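Uncharacterized protein (PDB 3BHW) probably takes part in a type 1 BREX system that protects the bacterium against double-stranded DNA phage by blocking replication of the phage DNA. Local coordinates at residues T99-Q112 and L120-C132. Numbering follows the deposited sequence.
Sequences TLLGDFLDLVVRDQ and LPRKMWDQYLEQC
Phe104, Trp125 and Tyr128 form the aromatic centre of a buried helix-helix packing in this all-helical BrxA-family protein, where the axes of helix 99-112 and the 122-132 part of helix 122-135 make an angle of 130° between their N-to-C directions, an oblique antiparallel crossing, joined by a short non-helical connection. Trp125 drives the edge of its six-membered ring into the face of Phe104, CE3 lying over the ring centre; the planes stand at 88°, an edge-to-face pair. The other face of Phe104 carries Val109 CG2 near its rim, and Leu120 CD2 closes on Phe104 CE2 at 3.6 Å.

Tyr128 is a knob among Leu100, Asp103, Phe104 and Val108. With CG anti to the backbone N (chi1 166°), its ring reaches across the interface, and Phe104 CA sits over the ring face in a CH-pi contact. The phenol OH donates to Leu100 O at 2.6 Å, tilted slightly from the carbonyl plane; this oxygen also accepts from Phe104 N, so two bonds grip it. Leu100 is the reciprocal knob, its CD1 lying 3.8 Å from Tyr128 CE2 and 3.9 Å from Leu129 CD2. Toward the connection, Met124 SD lies 3.2 Å from Gln112 NE2, which hydrogen-bonds to Asp119 O.

Helix 145-161 packs against Leu120 and Trp125, Tyr8 touches Tyr128 and Cys132, and helix 83-97 receives Leu101 and Leu105 from helix 99-112.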
loop_
_atom_site.group_PDB
_atom_site.type_symbol
_atom_site.label_atom_id
_atom_site.label_comp_id
_atom_site.label_asym_id
_atom_site.label_seq_id
_atom_site.Cartn_x
_atom_site.Cartn_y
_atom_site.Cartn_z
ATOM N N THR A 99 1.640 3.843 -8.282
ATOM C CA THR A 99 2.952 4.328 -8.724
ATOM C C THR A 99 3.440 5.483 -7.847
ATOM O O THR A 99 4.630 5.667 -7.690
ATOM C CB THR A 99 2.898 4.678 -10.245
ATOM O OG1 THR A 99 2.439 3.507 -10.953
ATOM C CG2 THR A 99 4.269 5.074 -10.769
ATOM N N LEU A 100 2.525 6.297 -7.307
ATOM C CA LEU A 100 2.930 7.394 -6.461
ATOM C C LEU A 100 3.659 6.877 -5.202
ATOM O O LEU A 100 4.717 7.423 -4.809
ATOM C CB LEU A 100 1.731 8.283 -6.091
ATOM C CG LEU A 100 2.042 9.476 -5.205
ATOM C CD1 LEU A 100 2.654 10.572 -6.024
ATOM C CD2 LEU A 100 0.718 9.897 -4.522
ATOM N N LEU A 101 3.094 5.844 -4.571
ATOM C CA LEU A 101 3.742 5.171 -3.427
ATOM C C LEU A 101 5.022 4.447 -3.860
ATOM O O LEU A 101 6.095 4.646 -3.300
ATOM C CB LEU A 101 2.796 4.194 -2.746
ATOM C CG LEU A 101 3.428 3.402 -1.589
ATOM C CD1 LEU A 101 3.839 4.289 -0.384
ATOM C CD2 LEU A 101 2.410 2.357 -1.144
ATOM N N GLY A 102 4.914 3.598 -4.877
ATOM C CA GLY A 102 6.080 2.826 -5.318
ATOM C C GLY A 102 7.296 3.693 -5.661
ATOM O O GLY A 102 8.417 3.389 -5.209
ATOM N N ASP A 103 7.070 4.769 -6.431
ATOM C CA ASP A 103 8.133 5.685 -6.842
ATOM C C ASP A 103 8.703 6.443 -5.628
ATOM O O ASP A 103 9.890 6.751 -5.604
ATOM C CB ASP A 103 7.689 6.677 -7.955
ATOM C CG ASP A 103 7.711 6.059 -9.338
ATOM O OD1 ASP A 103 7.936 4.833 -9.449
ATOM O OD2 ASP A 103 7.514 6.827 -10.322
ATOM N N PHE A 104 7.865 6.723 -4.623
ATOM C CA PHE A 104 8.398 7.314 -3.385
ATOM C C PHE A 104 9.488 6.397 -2.781
ATOM O O PHE A 104 10.590 6.859 -2.418
ATOM C CB PHE A 104 7.275 7.608 -2.376
ATOM C CG PHE A 104 7.706 8.507 -1.235
ATOM C CD1 PHE A 104 8.482 9.627 -1.470
ATOM C CD2 PHE A 104 7.381 8.171 0.087
ATOM C CE1 PHE A 104 8.880 10.472 -0.404
ATOM C CE2 PHE A 104 7.797 8.986 1.169
ATOM C CZ PHE A 104 8.549 10.151 0.910
ATOM N N LEU A 105 9.189 5.108 -2.734
ATOM C CA LEU A 105 10.030 4.096 -2.158
ATOM C C LEU A 105 11.264 3.980 -3.029
ATOM O O LEU A 105 12.354 4.158 -2.512
ATOM C CB LEU A 105 9.266 2.788 -2.119
ATOM C CG LEU A 105 8.164 2.849 -1.073
ATOM C CD1 LEU A 105 7.073 1.772 -1.342
ATOM C CD2 LEU A 105 8.779 2.715 0.306
ATOM N N ASP A 106 11.064 3.802 -4.343
ATOM C CA ASP A 106 12.113 3.558 -5.297
ATOM C C ASP A 106 13.105 4.695 -5.449
ATOM O O ASP A 106 14.281 4.458 -5.535
ATOM C CB ASP A 106 11.445 3.336 -6.677
ATOM C CG ASP A 106 12.410 2.732 -7.738
ATOM O OD1 ASP A 106 13.352 2.007 -7.381
ATOM O OD2 ASP A 106 12.179 2.910 -8.918
ATOM N N LEU A 107 12.599 5.920 -5.583
ATOM C CA LEU A 107 13.445 7.060 -5.948
ATOM C C LEU A 107 13.857 7.933 -4.781
ATOM O O LEU A 107 14.723 8.765 -4.980
ATOM C CB LEU A 107 12.713 7.935 -6.936
ATOM C CG LEU A 107 12.143 7.119 -8.102
ATOM C CD1 LEU A 107 11.380 8.048 -8.962
ATOM C CD2 LEU A 107 13.163 6.405 -8.936
ATOM N N VAL A 108 13.222 7.786 -3.608
ATOM C CA VAL A 108 13.550 8.627 -2.432
ATOM C C VAL A 108 13.941 7.788 -1.210
ATOM O O VAL A 108 15.056 7.898 -0.656
ATOM C CB VAL A 108 12.367 9.611 -2.070
ATOM C CG1 VAL A 108 12.797 10.590 -0.984
ATOM C CG2 VAL A 108 11.857 10.381 -3.306
ATOM N N VAL A 109 13.023 6.960 -0.751
ATOM C CA VAL A 109 13.339 6.151 0.441
ATOM C C VAL A 109 14.579 5.285 0.238
ATOM O O VAL A 109 15.454 5.269 1.115
ATOM C CB VAL A 109 12.119 5.341 0.927
ATOM C CG1 VAL A 109 12.434 4.599 2.225
ATOM C CG2 VAL A 109 10.922 6.255 1.006
ATOM N N ARG A 110 14.680 4.610 -0.899
ATOM C CA ARG A 110 15.853 3.756 -1.090
ATOM C C ARG A 110 17.155 4.554 -0.887
ATOM O O ARG A 110 18.018 4.111 -0.199
ATOM C CB ARG A 110 15.842 3.190 -2.510
ATOM C CG ARG A 110 17.030 2.278 -2.816
ATOM C CD ARG A 110 17.171 2.057 -4.311
ATOM N NE ARG A 110 15.922 1.586 -4.903
ATOM C CZ ARG A 110 15.442 0.364 -4.723
ATOM N NH1 ARG A 110 16.125 -0.518 -3.993
ATOM N NH2 ARG A 110 14.290 0.023 -5.266
ATOM N N ASP A 111 17.288 5.742 -1.490
ATOM C CA ASP A 111 18.552 6.479 -1.407
ATOM C C ASP A 111 18.823 7.049 -0.022
ATOM O O ASP A 111 19.972 7.266 0.350
ATOM C CB ASP A 111 18.627 7.594 -2.459
ATOM C CG ASP A 111 20.047 7.753 -3.037
ATOM O OD1 ASP A 111 20.699 6.735 -3.316
ATOM O OD2 ASP A 111 20.507 8.876 -3.208
ATOM N N GLN A 112 17.781 7.301 0.753
ATOM C CA GLN A 112 17.963 7.761 2.139
ATOM C C GLN A 112 18.704 6.731 2.973
ATOM O O GLN A 112 19.415 7.098 3.874
ATOM C CB GLN A 112 16.628 8.085 2.835
ATOM C CG GLN A 112 15.979 9.346 2.353
ATOM C CD GLN A 112 16.885 10.568 2.525
ATOM O OE1 GLN A 112 17.688 10.892 1.634
ATOM N NE2 GLN A 112 16.794 11.215 3.668
ATOM N N LEU A 120 13.434 10.432 7.005
ATOM C CA LEU A 120 12.545 10.785 5.910
ATOM C C LEU A 120 11.653 11.941 6.341
ATOM O O LEU A 120 10.467 11.777 6.528
ATOM C CB LEU A 120 11.717 9.551 5.515
ATOM C CG LEU A 120 10.985 9.591 4.166
ATOM C CD1 LEU A 120 12.003 9.552 3.021
ATOM C CD2 LEU A 120 9.983 8.444 4.024
ATOM N N PRO A 121 12.238 13.132 6.541
ATOM C CA PRO A 121 11.404 14.245 6.967
ATOM C C PRO A 121 10.415 14.647 5.881
ATOM O O PRO A 121 10.664 14.365 4.701
ATOM C CB PRO A 121 12.435 15.350 7.243
ATOM C CG PRO A 121 13.568 15.017 6.447
ATOM C CD PRO A 121 13.648 13.524 6.456
ATOM N N ARG A 122 9.307 15.271 6.291
ATOM C CA ARG A 122 8.230 15.672 5.373
ATOM C C ARG A 122 8.635 16.528 4.178
ATOM O O ARG A 122 8.056 16.381 3.110
ATOM C CB ARG A 122 7.063 16.291 6.132
ATOM C CG ARG A 122 6.419 15.315 7.090
ATOM C CD ARG A 122 5.147 14.670 6.517
ATOM N NE ARG A 122 4.420 13.923 7.558
ATOM C CZ ARG A 122 3.101 13.761 7.579
ATOM N NH1 ARG A 122 2.353 14.297 6.622
ATOM N NH2 ARG A 122 2.521 13.073 8.559
ATOM N N LYS A 123 9.642 17.396 4.316
ATOM C CA LYS A 123 10.130 18.164 3.149
ATOM C C LYS A 123 10.501 17.246 1.966
ATOM O O LYS A 123 10.428 17.668 0.814
ATOM C CB LYS A 123 11.342 19.040 3.479
ATOM C CG LYS A 123 12.470 18.300 4.212
ATOM C CD LYS A 123 13.850 18.532 3.612
ATOM C CE LYS A 123 14.620 19.594 4.397
ATOM N NZ LYS A 123 14.476 20.953 3.820
ATOM N N MET A 124 10.901 16.008 2.269
ATOM C CA MET A 124 11.289 15.015 1.243
ATOM C C MET A 124 10.081 14.543 0.453
ATOM O O MET A 124 10.182 14.284 -0.740
ATOM C CB MET A 124 12.016 13.829 1.896
ATOM C CG MET A 124 13.190 14.297 2.705
ATOM S SD MET A 124 14.538 13.164 2.482
ATOM C CE MET A 124 15.211 13.708 0.892
ATOM N N TRP A 125 8.949 14.413 1.141
ATOM C CA TRP A 125 7.701 14.106 0.461
ATOM C C TRP A 125 7.263 15.284 -0.397
ATOM O O TRP A 125 6.923 15.094 -1.532
ATOM C CB TRP A 125 6.603 13.715 1.437
ATOM C CG TRP A 125 5.288 13.602 0.787
ATOM C CD1 TRP A 125 4.311 14.543 0.801
ATOM C CD2 TRP A 125 4.794 12.523 -0.031
ATOM N NE1 TRP A 125 3.228 14.122 0.062
ATOM C CE2 TRP A 125 3.492 12.880 -0.444
ATOM C CE3 TRP A 125 5.303 11.284 -0.427
ATOM C CZ2 TRP A 125 2.717 12.064 -1.244
ATOM C CZ3 TRP A 125 4.492 10.457 -1.227
ATOM C CH2 TRP A 125 3.219 10.863 -1.619
ATOM N N ASP A 126 7.317 16.483 0.184
ATOM C CA ASP A 126 6.992 17.718 -0.495
ATOM C C ASP A 126 7.751 17.871 -1.804
ATOM O O ASP A 126 7.159 18.155 -2.840
ATOM C CB ASP A 126 7.361 18.879 0.429
ATOM C CG ASP A 126 6.210 19.320 1.297
ATOM O OD1 ASP A 126 5.281 18.523 1.558
ATOM O OD2 ASP A 126 6.246 20.492 1.735
ATOM N N GLN A 127 9.065 17.682 -1.744
ATOM C CA GLN A 127 9.943 17.894 -2.872
ATOM C C GLN A 127 9.755 16.777 -3.925
ATOM O O GLN A 127 9.861 17.005 -5.129
ATOM C CB GLN A 127 11.393 18.032 -2.388
ATOM C CG GLN A 127 11.576 19.221 -1.443
ATOM C CD GLN A 127 12.847 19.163 -0.591
ATOM O OE1 GLN A 127 12.932 19.815 0.477
ATOM N NE2 GLN A 127 13.863 18.452 -1.083
ATOM N N TYR A 128 9.404 15.599 -3.463
ATOM C CA TYR A 128 9.054 14.467 -4.351
ATOM C C TYR A 128 7.815 14.810 -5.164
ATOM O O TYR A 128 7.782 14.576 -6.364
ATOM C CB TYR A 128 8.877 13.172 -3.511
ATOM C CG TYR A 128 8.196 12.021 -4.242
ATOM C CD1 TYR A 128 8.881 11.265 -5.203
ATOM C CD2 TYR A 128 6.869 11.702 -3.960
ATOM C CE1 TYR A 128 8.257 10.199 -5.861
ATOM C CE2 TYR A 128 6.220 10.668 -4.634
ATOM C CZ TYR A 128 6.904 9.919 -5.572
ATOM O OH TYR A 128 6.291 8.893 -6.267
ATOM N N LEU A 129 6.786 15.295 -4.486
ATOM C CA LEU A 129 5.621 15.774 -5.216
ATOM C C LEU A 129 5.962 16.839 -6.237
ATOM O O LEU A 129 5.476 16.774 -7.347
ATOM C CB LEU A 129 4.547 16.253 -4.268
ATOM C CG LEU A 129 3.790 15.111 -3.607
ATOM C CD1 LEU A 129 2.611 15.697 -2.860
ATOM C CD2 LEU A 129 3.308 14.124 -4.648
ATOM N N GLU A 130 6.781 17.823 -5.870
ATOM C CA GLU A 130 7.295 18.811 -6.851
ATOM C C GLU A 130 7.877 18.141 -8.118
ATOM O O GLU A 130 7.528 18.507 -9.252
ATOM C CB GLU A 130 8.335 19.735 -6.194
ATOM C CG GLU A 130 7.699 20.875 -5.404
ATOM C CD GLU A 130 8.714 21.842 -4.792
ATOM O OE1 GLU A 130 9.619 21.390 -4.034
ATOM O OE2 GLU A 130 8.565 23.073 -5.026
ATOM N N GLN A 131 8.739 17.141 -7.918
ATOM C CA GLN A 131 9.299 16.345 -8.993
ATOM C C GLN A 131 8.245 15.564 -9.788
ATOM O O GLN A 131 8.331 15.476 -11.003
ATOM C CB GLN A 131 10.288 15.340 -8.405
ATOM C CG GLN A 131 11.568 15.170 -9.191
ATOM C CD GLN A 131 12.628 16.199 -8.830
ATOM O OE1 GLN A 131 12.539 17.379 -9.194
ATOM N NE2 GLN A 131 13.642 15.753 -8.116
ATOM N N CYS A 132 7.276 14.959 -9.096
ATOM C CA CYS A 132 6.238 14.173 -9.757
ATOM C C CYS A 132 5.488 15.060 -10.737
ATOM O O CYS A 132 5.220 14.633 -11.856
ATOM C CB CYS A 132 5.264 13.537 -8.740
ATOM S SG CYS A 132 5.960 12.152 -7.789
#